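Local coordinates for protein inactive poly [ADP-ribose] polymerase RCD1 (Arabidopsis thaliana, PDB 5NGO) that adopts a poly(ADP-ribose) polymerase fold classed as inactive and is bound by a downy mildew effector that suppresses plant immunity, at residues A[47-50]-A[51-54]; A[167-170]-A[171-175]; A[68-71]-A[72-75]. All blocks are in the same frame, centred on the assembly; numbering follows the deposited sequence.

How the contacts relate
All three contacts are local, each joining consecutive segments of one chain. Contact 1 is a surface contact, two turns of helix 37-57, with regular backbone bonds and polar or charged side-chain pairs. Contact 2 is partly buried, its centre about 10 Å from the centre of the chain; one carbonyl there gathers several donors, just where the loop enters strand 174-182. Contacts 1 and 2 touch, through Q49 and T53 against T172 and H173, so helix 37-57 packs on the loop that leads into strand 174-182. Contact 3, also partly buried, lies apart, about 10 Å from contact 2 between nearest atoms; its turn after strand 62-68 relies more on apolar side chains and three-residue backbone bonds.

Contact 1: A[47-50]-A[51-54]; sequences QKQV and EITK
Q49 and T53, one helical turn apart, form the close-packed side of this contact, whereas K48 and E51 pair more loosely on its outer side. The Q49 chain sets off with CG anti to the backbone N (chi1 -176°) and then bends at chi2, which carries its amide forward over the next turn. Q49 NE2 donates to T53 OG1 at 3.0 Å with an N-H...O angle of 159°, and the hydroxyl oxygen lies practically in the plane of the amide. Beneath this bond runs the backbone bond from T53 N to Q49 O, 2.9 Å long, so the two residues are linked through both main chain and side chain. The methyl CG2 of I52 stands 4.0 Å from Q49 NE2, a flanking touch and no more. T53 is buried: its side chain meets I129 of strand 121-129 and H173, and Q49 and V50 also touch I129.

On the outer side K48 is exposed and E51 partly so. The two lie alongside each other and point the same way, with K48 NZ 3.5 Å from E51 OE2 in a long salt bridge and E51 OE1 a little farther from the same NZ, at 3.7 Å. Solvent probably weakens the attraction. Nearer the backbone the fit is closer: I52 CG1 rests 3.4 Å from K48 O, whose carbonyl also takes the I52 N-H, with I52 N and K48 O 3.0 Å apart.

Backbone bonds from each residue of 51-54 back to the fourth before it are typical of a regular alpha helix, here helix 37-57, which lies against the sheet of the PARP catalytic fold with Q49, V50 and T53 touching I129.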
ATOM      1  N   GLN A  47     -11.365  10.073  -1.870  1.00 42.83           N
ATOM      2  CA  GLN A  47     -12.329  10.456  -0.826  1.00 46.90           C
ATOM      3  C   GLN A  47     -13.787  10.296  -1.252  1.00 48.68           C
ATOM      4  O   GLN A  47     -14.645  10.063  -0.399  1.00 50.35           O
ATOM      5  CB  GLN A  47     -12.051  11.876  -0.300  1.00 48.71           C
ATOM      6  CG  GLN A  47     -10.877  11.889   0.673  1.00 50.56           C
ATOM      7  CD  GLN A  47     -10.385  13.282   1.041  1.00 53.57           C
ATOM      8  OE1 GLN A  47     -10.590  14.265   0.316  1.00 60.49           O
ATOM      9  NE2 GLN A  47      -9.677  13.368   2.173  1.00 53.82           N
ATOM     10  N   LYS A  48     -14.065  10.380  -2.554  1.00 49.72           N
ATOM     11  CA  LYS A  48     -15.403  10.047  -3.055  1.00 50.15           C
ATOM     12  C   LYS A  48     -15.662   8.551  -3.001  1.00 49.63           C
ATOM     13  O   LYS A  48     -16.769   8.145  -2.689  1.00 50.96           O
ATOM     14  CB  LYS A  48     -15.633  10.560  -4.469  1.00 50.50           C
ATOM     15  CG  LYS A  48     -15.998  12.021  -4.507  1.00 51.71           C
ATOM     16  CD  LYS A  48     -17.379  12.377  -3.921  1.00 53.29           C
ATOM     17  CE  LYS A  48     -17.342  13.849  -3.592  1.00 54.97           C
ATOM     18  NZ  LYS A  48     -18.573  14.262  -2.859  1.00 58.76           N
ATOM     19  N   GLN A  49     -14.659   7.739  -3.310  1.00 48.37           N
ATOM     20  CA  GLN A  49     -14.798   6.292  -3.164  1.00 48.34           C
ATOM     21  C   GLN A  49     -14.993   5.892  -1.694  1.00 49.49           C
ATOM     22  O   GLN A  49     -15.702   4.922  -1.412  1.00 50.67           O
ATOM     23  CB  GLN A  49     -13.591   5.555  -3.775  1.00 46.82           C
ATOM     24  CG  GLN A  49     -13.688   4.035  -3.756  1.00 47.12           C
ATOM     25  CD  GLN A  49     -14.874   3.542  -4.584  1.00 49.42           C
ATOM     26  OE1 GLN A  49     -14.946   3.775  -5.793  1.00 51.70           O
ATOM     27  NE2 GLN A  49     -15.771   2.806  -3.930  1.00 48.49           N
ATOM     28  N   VAL A  50     -14.376   6.639  -0.770  1.00 49.58           N
ATOM     29  CA  VAL A  50     -14.563   6.428   0.670  1.00 50.46           C
ATOM     30  C   VAL A  50     -16.035   6.627   1.030  1.00 52.07           C
ATOM     31  O   VAL A  50     -16.620   5.777   1.692  1.00 53.50           O
ATOM     32  CB  VAL A  50     -13.646   7.359   1.525  1.00 47.95           C
ATOM     33  CG1 VAL A  50     -14.023   7.316   3.006  1.00 48.20           C
ATOM     34  CG2 VAL A  50     -12.184   6.971   1.364  1.00 45.64           C
ATOM     35  N   GLU A  51     -16.616   7.743   0.592  1.00 55.33           N
ATOM     36  CA  GLU A  51     -18.048   7.999   0.780  1.00 59.58           C
ATOM     37  C   GLU A  51     -18.934   6.899   0.216  1.00 58.61           C
ATOM     38  O   GLU A  51     -19.864   6.477   0.875  1.00 59.35           O
ATOM     39  CB  GLU A  51     -18.458   9.312   0.129  1.00 63.27           C
ATOM     40  CG  GLU A  51     -18.088  10.538   0.932  1.00 65.81           C
ATOM     41  CD  GLU A  51     -18.503  11.802   0.230  1.00 68.93           C
ATOM     42  OE1 GLU A  51     -19.647  11.887  -0.260  1.00 74.26           O
ATOM     43  OE2 GLU A  51     -17.671  12.704   0.160  1.00 69.79           O
ATOM     44  N   ILE A  52     -18.633   6.446  -0.998  1.00 56.07           N
ATOM     45  CA  ILE A  52     -19.404   5.383  -1.649  1.00 56.19           C
ATOM     46  C   ILE A  52     -19.319   4.074  -0.868  1.00 56.02           C
ATOM     47  O   ILE A  52     -20.347   3.449  -0.615  1.00 58.39           O
ATOM     48  CB  ILE A  52     -18.971   5.168  -3.119  1.00 54.85           C
ATOM     49  CG1 ILE A  52     -19.358   6.394  -3.954  1.00 56.98           C
ATOM     50  CG2 ILE A  52     -19.612   3.915  -3.722  1.00 54.87           C
ATOM     51  CD1 ILE A  52     -18.682   6.455  -5.316  1.00 57.16           C
ATOM     52  N   THR A  53     -18.110   3.661  -0.492  1.00 53.40           N
ATOM     53  CA  THR A  53     -17.919   2.393   0.214  1.00 53.67           C
ATOM     54  C   THR A  53     -18.547   2.462   1.618  1.00 55.81           C
ATOM     55  O   THR A  53     -19.128   1.484   2.076  1.00 56.87           O
ATOM     56  CB  THR A  53     -16.431   1.978   0.234  1.00 50.96           C
ATOM     57  OG1 THR A  53     -15.975   1.821  -1.118  1.00 50.51           O
ATOM     58  CG2 THR A  53     -16.232   0.649   0.942  1.00 50.57           C
ATOM     59  N   LYS A  54     -18.467   3.622   2.265  1.00 55.72           N
ATOM     60  CA  LYS A  54     -19.120   3.836   3.557  1.00 59.70           C
ATOM     61  C   LYS A  54     -20.648   3.681   3.474  1.00 61.54           C
ATOM     62  O   LYS A  54     -21.248   2.988   4.295  1.00 60.93           O
ATOM     63  CB  LYS A  54     -18.769   5.218   4.118  1.00 61.47           C
ATOM     64  CG  LYS A  54     -19.308   5.460   5.516  1.00 65.40           C
ATOM     65  CD  LYS A  54     -19.080   6.875   5.983  1.00 68.05           C
ATOM     66  CE  LYS A  54     -19.672   7.055   7.382  1.00 71.85           C
ATOM     67  NZ  LYS A  54     -19.338   8.414   7.849  1.00 73.72           N
TER

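Contact 2: A[167-170]-A[171-175]; sequences NINM and NTHIF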
ATOM      1  N   ASN A 167      -7.340  -5.786  -9.086  1.00 47.37           N
ATOM      2  CA  ASN A 167      -6.983  -4.886 -10.192  1.00 48.36           C
ATOM      3  C   ASN A 167      -8.048  -3.838 -10.484  1.00 47.60           C
ATOM      4  O   ASN A 167      -7.716  -2.666 -10.629  1.00 44.75           O
ATOM      5  CB  ASN A 167      -6.631  -5.683 -11.444  1.00 52.86           C
ATOM      6  CG  ASN A 167      -5.237  -6.303 -11.358  1.00 57.05           C
ATOM      7  OD1 ASN A 167      -4.601  -6.298 -10.305  1.00 59.57           O
ATOM      8  ND2 ASN A 167      -4.755  -6.850 -12.466  1.00 58.70           N
ATOM      9  N   ILE A 168      -9.304  -4.246 -10.498  1.00 47.40           N
ATOM     10  CA  ILE A 168     -10.436  -3.344 -10.704  1.00 47.49           C
ATOM     11  C   ILE A 168     -10.474  -2.161  -9.708  1.00 46.21           C
ATOM     12  O   ILE A 168     -10.940  -1.074 -10.035  1.00 46.79           O
ATOM     13  CB  ILE A 168     -11.813  -4.091 -10.711  1.00 49.17           C
ATOM     14  CG1 ILE A 168     -12.115  -4.857  -9.403  1.00 49.48           C
ATOM     15  CG2 ILE A 168     -11.978  -4.972 -11.938  1.00 50.62           C
ATOM     16  CD1 ILE A 168     -13.587  -5.029  -9.144  1.00 51.10           C
ATOM     17  N   ASN A 169      -9.960  -2.379  -8.502  1.00 46.68           N
ATOM     18  CA  ASN A 169     -10.010  -1.386  -7.435  1.00 44.74           C
ATOM     19  C   ASN A 169      -8.733  -0.553  -7.294  1.00 44.07           C
ATOM     20  O   ASN A 169      -8.695   0.342  -6.459  1.00 41.53           O
ATOM     21  CB  ASN A 169     -10.296  -2.098  -6.108  1.00 44.78           C
ATOM     22  CG  ASN A 169     -11.683  -2.748  -6.065  1.00 45.26           C
ATOM     23  OD1 ASN A 169     -12.600  -2.349  -6.779  1.00 48.09           O
ATOM     24  ND2 ASN A 169     -11.830  -3.765  -5.225  1.00 44.58           N
ATOM     25  N   MET A 170      -7.699  -0.807  -8.109  1.00 43.96           N
ATOM     26  CA  MET A 170      -6.394  -0.238  -7.814  1.00 45.82           C
ATOM     27  C   MET A 170      -6.368   1.283  -7.867  1.00 44.96           C
ATOM     28  O   MET A 170      -5.653   1.914  -7.098  1.00 44.46           O
ATOM     29  CB  MET A 170      -5.302  -0.818  -8.711  1.00 49.11           C
ATOM     30  CG  MET A 170      -5.180  -0.206 -10.068  1.00 52.40           C
ATOM     31  SD  MET A 170      -3.714  -0.831 -10.941  1.00 57.76           S
ATOM     32  CE  MET A 170      -4.188  -2.527 -11.286  1.00 59.02           C
ATOM     33  N   ASN A 171      -7.157   1.872  -8.762  1.00 44.19           N
ATOM     34  CA  ASN A 171      -7.184   3.328  -8.913  1.00 44.74           C
ATOM     35  C   ASN A 171      -8.216   4.040  -8.053  1.00 44.91           C
ATOM     36  O   ASN A 171      -8.072   5.241  -7.815  1.00 47.95           O
ATOM     37  CB  ASN A 171      -7.365   3.705 -10.383  1.00 45.89           C
ATOM     38  CG  ASN A 171      -6.108   3.434 -11.206  1.00 46.14           C
ATOM     39  OD1 ASN A 171      -5.002   3.532 -10.700  1.00 45.16           O
ATOM     40  ND2 ASN A 171      -6.273   3.063 -12.469  1.00 48.01           N
ATOM     41  N   THR A 172      -9.223   3.317  -7.577  1.00 42.90           N
ATOM     42  CA  THR A 172     -10.250   3.878  -6.694  1.00 42.12           C
ATOM     43  C   THR A 172      -9.938   3.705  -5.206  1.00 40.80           C
ATOM     44  O   THR A 172     -10.298   4.553  -4.411  1.00 41.84           O
ATOM     45  CB  THR A 172     -11.617   3.198  -6.983  1.00 41.70           C
ATOM     46  OG1 THR A 172     -11.448   1.780  -7.039  1.00 39.94           O
ATOM     47  CG2 THR A 172     -12.189   3.664  -8.289  1.00 42.18           C
ATOM     48  N   HIS A 173      -9.273   2.617  -4.843  1.00 39.78           N
ATOM     49  CA  HIS A 173      -9.188   2.168  -3.447  1.00 39.60           C
ATOM     50  C   HIS A 173      -7.777   2.344  -2.833  1.00 39.50           C
ATOM     51  O   HIS A 173      -7.570   1.928  -1.691  1.00 41.49           O
ATOM     52  CB  HIS A 173      -9.622   0.696  -3.386  1.00 39.67           C
ATOM     53  CG  HIS A 173     -11.098   0.487  -3.557  1.00 40.42           C
ATOM     54  ND1 HIS A 173     -11.917   0.500  -2.467  1.00 42.40           N
ATOM     55  CD2 HIS A 173     -11.890   0.173  -4.615  1.00 42.15           C
ATOM     56  CE1 HIS A 173     -13.166   0.263  -2.839  1.00 43.72           C
ATOM     57  NE2 HIS A 173     -13.168   0.046  -4.139  1.00 43.10           N
ATOM     58  N   ILE A 174      -6.830   2.951  -3.563  1.00 38.62           N
ATOM     59  CA  ILE A 174      -5.476   3.191  -3.041  1.00 37.55           C
ATOM     60  C   ILE A 174      -5.049   4.631  -3.307  1.00 37.54           C
ATOM     61  O   ILE A 174      -5.070   5.069  -4.444  1.00 38.38           O
ATOM     62  CB  ILE A 174      -4.426   2.243  -3.682  1.00 37.49           C
ATOM     63  CG1 ILE A 174      -4.820   0.789  -3.462  1.00 37.49           C
ATOM     64  CG2 ILE A 174      -3.025   2.515  -3.090  1.00 36.53           C
ATOM     65  CD1 ILE A 174      -3.978  -0.208  -4.221  1.00 38.32           C
ATOM     66  N   PHE A 175      -4.677   5.358  -2.264  1.00 38.06           N
ATOM     67  CA  PHE A 175      -4.066   6.666  -2.440  1.00 37.98           C
ATOM     68  C   PHE A 175      -2.621   6.635  -1.901  1.00 37.86           C
ATOM     69  O   PHE A 175      -2.427   6.583  -0.691  1.00 35.83           O
ATOM     70  CB  PHE A 175      -4.863   7.765  -1.742  1.00 38.32           C
ATOM     71  CG  PHE A 175      -4.211   9.107  -1.820  1.00 37.93           C
ATOM     72  CD1 PHE A 175      -4.047   9.751  -3.031  1.00 38.10           C
ATOM     73  CD2 PHE A 175      -3.719   9.715  -0.676  1.00 39.47           C
ATOM     74  CE1 PHE A 175      -3.431  10.992  -3.108  1.00 39.15           C
ATOM     75  CE2 PHE A 175      -3.095  10.965  -0.738  1.00 39.58           C
ATOM     76  CZ  PHE A 175      -2.945  11.595  -1.947  1.00 39.22           C
TER
HETATM   77  O   HOH W   1      -8.747   0.674 -10.730  1.00 42.32           O
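N169 and H173 meet across an alpha-turn, a reversal closed by a bond between residues four apart, which feeds the chain into strand 174-182 of the PARP-fold sheet. Their side chains pass at a slant, the N169 amide plane turned 56° from the H173 imidazole. The ring meets the asparagine through one atom above all: H173 CD2 is 3.2 Å from N169 CB and 3.4 Å from N169 OD1. N169 CB approaches the ring obliquely. The polar ends have partners elsewhere, N169 ND2 bonding to N152 OD1 and H173 ND1 weakly to I129 O, and these would help to hold both flat groups in their rotations.

The backbone of N169 is the hub. Its O accepts H173 N at 2.8 Å, with the donor lying nearly along the C=O axis (165° at the oxygen), and it also lies at the edge of the H173 ring. A second donor arrives from a quite different direction: T172 OG1, 3.2 Å from N169 O, stands well above the carbonyl plane, with a C=O...O angle of only 100°. T172 manages this because its hydroxyl sits between backbone N and carbonyl carbon, which directs it back to the turn; T172 N adds a weak bond to the same oxygen.

Farther along, M170 and N171 run alongside each other and point the same way, M170 CG 3.8 Å from N171 OD1, which accepts a weak bond from L82 N, while M170 also packs on I89, I98 and L82. I174, heading into the strand, sets its CB 3.6 Å from M170 O. A water spans the start of the turn, donating to I168 O at 2.9 Å and accepting from N171 N at 2.8 Å.

Contact 3: A[68-71]-A[72-75]; sequences PAKR and EVLS
L74 folds back over the chain that precedes it, and its side chain can be followed atom by atom. CB lies 3.7 Å from R71 O, the carbonyl that also receives L74 N in a weak bond. With chi1 at -66°, CG stands anti to the leucine's own carbonyl carbon, and this brings it over two backbone oxygens at once, K70 O and R71 O, each 3.7 Å away. From CG the branch continues past K70 O, and CD2 ends 4.4 Å from A69 CB. The L74 side chain also touches Y122 of strand 121-129.

The backbone beneath it is a short, weakly bonded helical turn that follows strand 62-68 in the PARP fold. Its bonds span three residues: V73 N reaches K70 O at 3.3 Å, with the donor 52° out of the carbonyl plane, and the L74 N to R71 O bond repeats the spacing. A69, just past strand 62-68, still bonds through its backbone to Y122, and its methyl leans on V124.

V73 reaches A69 CB as well, through CG1. This methyl, placed between backbone N and carbonyl carbon, lies 3.5 Å from K70 O and 4.3 Å from A69 CB, and 4.2 Å from K70 CG. The valine is buried, with V84 and F88 also against it.

Charge gathers at the exposed side. The E72 carboxylate has K70 NZ and R71 NH2 in its neighbourhood, neither of them in contact with it, while the R71 guanidinium turns instead to a salt bridge from NH2 to E117 OE1, with a long, weak pairing of NE to D116.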
ATOM      1  N   PRO A  68       5.878  -1.506  -1.642  1.00 41.07           N
ATOM      2  CA  PRO A  68       7.252  -1.430  -2.156  1.00 42.21           C
ATOM      3  C   PRO A  68       7.316  -0.740  -3.487  1.00 45.21           C
ATOM      4  O   PRO A  68       6.456  -1.012  -4.364  1.00 46.06           O
ATOM      5  CB  PRO A  68       7.677  -2.888  -2.283  1.00 42.70           C
ATOM      6  CG  PRO A  68       6.701  -3.677  -1.425  1.00 42.75           C
ATOM      7  CD  PRO A  68       5.454  -2.903  -1.400  1.00 41.67           C
ATOM      8  N   ALA A  69       8.273   0.169  -3.654  1.00 47.34           N
ATOM      9  CA  ALA A  69       8.404   0.925  -4.894  1.00 50.88           C
ATOM     10  C   ALA A  69       9.853   0.950  -5.349  1.00 54.91           C
ATOM     11  O   ALA A  69      10.680   0.203  -4.835  1.00 54.52           O
ATOM     12  CB  ALA A  69       7.872   2.338  -4.682  1.00 51.47           C
ATOM     13  N   LYS A  70      10.154   1.784  -6.326  1.00 59.41           N
ATOM     14  CA  LYS A  70      11.509   2.037  -6.780  1.00 63.45           C
ATOM     15  C   LYS A  70      11.552   3.462  -7.286  1.00 64.69           C
ATOM     16  O   LYS A  70      10.504   4.018  -7.654  1.00 62.99           O
ATOM     17  CB  LYS A  70      11.927   1.041  -7.862  1.00 65.99           C
ATOM     18  CG  LYS A  70      10.903   0.909  -8.983  1.00 66.91           C
ATOM     19  CD  LYS A  70      11.283  -0.204  -9.920  1.00 70.78           C
ATOM     20  CE  LYS A  70      10.058  -0.828 -10.598  1.00 72.06           C
ATOM     21  NZ  LYS A  70      10.466  -1.923 -11.523  1.00 73.85           N
ATOM     22  N   ARG A  71      12.744   4.051  -7.336  1.00 68.73           N
ATOM     23  CA  ARG A  71      12.923   5.433  -7.809  1.00 75.04           C
ATOM     24  C   ARG A  71      12.224   5.685  -9.166  1.00 76.76           C
ATOM     25  O   ARG A  71      11.531   6.689  -9.331  1.00 76.03           O
ATOM     26  CB  ARG A  71      14.406   5.794  -7.889  1.00 80.32           C
ATOM     27  CG  ARG A  71      14.739   7.067  -8.660  1.00 86.79           C
ATOM     28  CD  ARG A  71      16.121   7.608  -8.307  1.00 91.01           C
ATOM     29  NE  ARG A  71      17.188   6.867  -8.992  1.00 96.21           N
ATOM     30  CZ  ARG A  71      17.482   6.937 -10.299  1.00102.41           C
ATOM     31  NH1 ARG A  71      16.777   7.708 -11.134  1.00103.91           N
ATOM     32  NH2 ARG A  71      18.470   6.183 -10.779  1.00103.76           N
ATOM     33  N   GLU A  72      12.375   4.751 -10.104  1.00 81.83           N
ATOM     34  CA  GLU A  72      11.896   4.923 -11.476  1.00 84.99           C
ATOM     35  C   GLU A  72      10.371   5.100 -11.647  1.00 83.43           C
ATOM     36  O   GLU A  72       9.940   5.803 -12.563  1.00 81.38           O
ATOM     37  CB  GLU A  72      12.406   3.779 -12.381  1.00 90.15           C
ATOM     38  CG  GLU A  72      13.915   3.815 -12.679  1.00 95.68           C
ATOM     39  CD  GLU A  72      14.508   2.467 -13.114  1.00 99.39           C
ATOM     40  OE1 GLU A  72      13.757   1.619 -13.658  1.00101.69           O
ATOM     41  OE2 GLU A  72      15.738   2.254 -12.920  1.00 98.98           O
ATOM     42  N   VAL A  73       9.553   4.503 -10.768  1.00 82.01           N
ATOM     43  CA  VAL A  73       8.083   4.586 -10.883  1.00 78.42           C
ATOM     44  C   VAL A  73       7.434   5.769 -10.139  1.00 73.68           C
ATOM     45  O   VAL A  73       6.267   6.072 -10.388  1.00 70.35           O
ATOM     46  CB  VAL A  73       7.409   3.258 -10.427  1.00 79.43           C
ATOM     47  CG1 VAL A  73       7.334   3.170  -8.901  1.00 76.89           C
ATOM     48  CG2 VAL A  73       6.034   3.082 -11.072  1.00 81.46           C
ATOM     49  N   LEU A  74       8.172   6.437  -9.252  1.00 70.24           N
ATOM     50  CA  LEU A  74       7.629   7.538  -8.433  1.00 71.41           C
ATOM     51  C   LEU A  74       7.040   8.679  -9.259  1.00 71.97           C
ATOM     52  O   LEU A  74       5.935   9.143  -8.983  1.00 69.63           O
ATOM     53  CB  LEU A  74       8.702   8.137  -7.523  1.00 72.93           C
ATOM     54  CG  LEU A  74       9.284   7.265  -6.406  1.00 76.08           C
ATOM     55  CD1 LEU A  74      10.222   8.132  -5.568  1.00 76.52           C
ATOM     56  CD2 LEU A  74       8.200   6.642  -5.532  1.00 74.01           C
ATOM     57  N   SER A  75       7.806   9.135 -10.250  1.00 74.76           N
ATOM     58  CA  SER A  75       7.372  10.178 -11.179  1.00 75.18           C
ATOM     59  C   SER A  75       6.003   9.871 -11.823  1.00 75.32           C
ATOM     60  O   SER A  75       5.133  10.729 -11.863  1.00 72.93           O
ATOM     61  CB  SER A  75       8.444  10.393 -12.266  1.00 77.69           C
ATOM     62  OG  SER A  75       7.900  11.005 -13.425  1.00 80.29           O
TER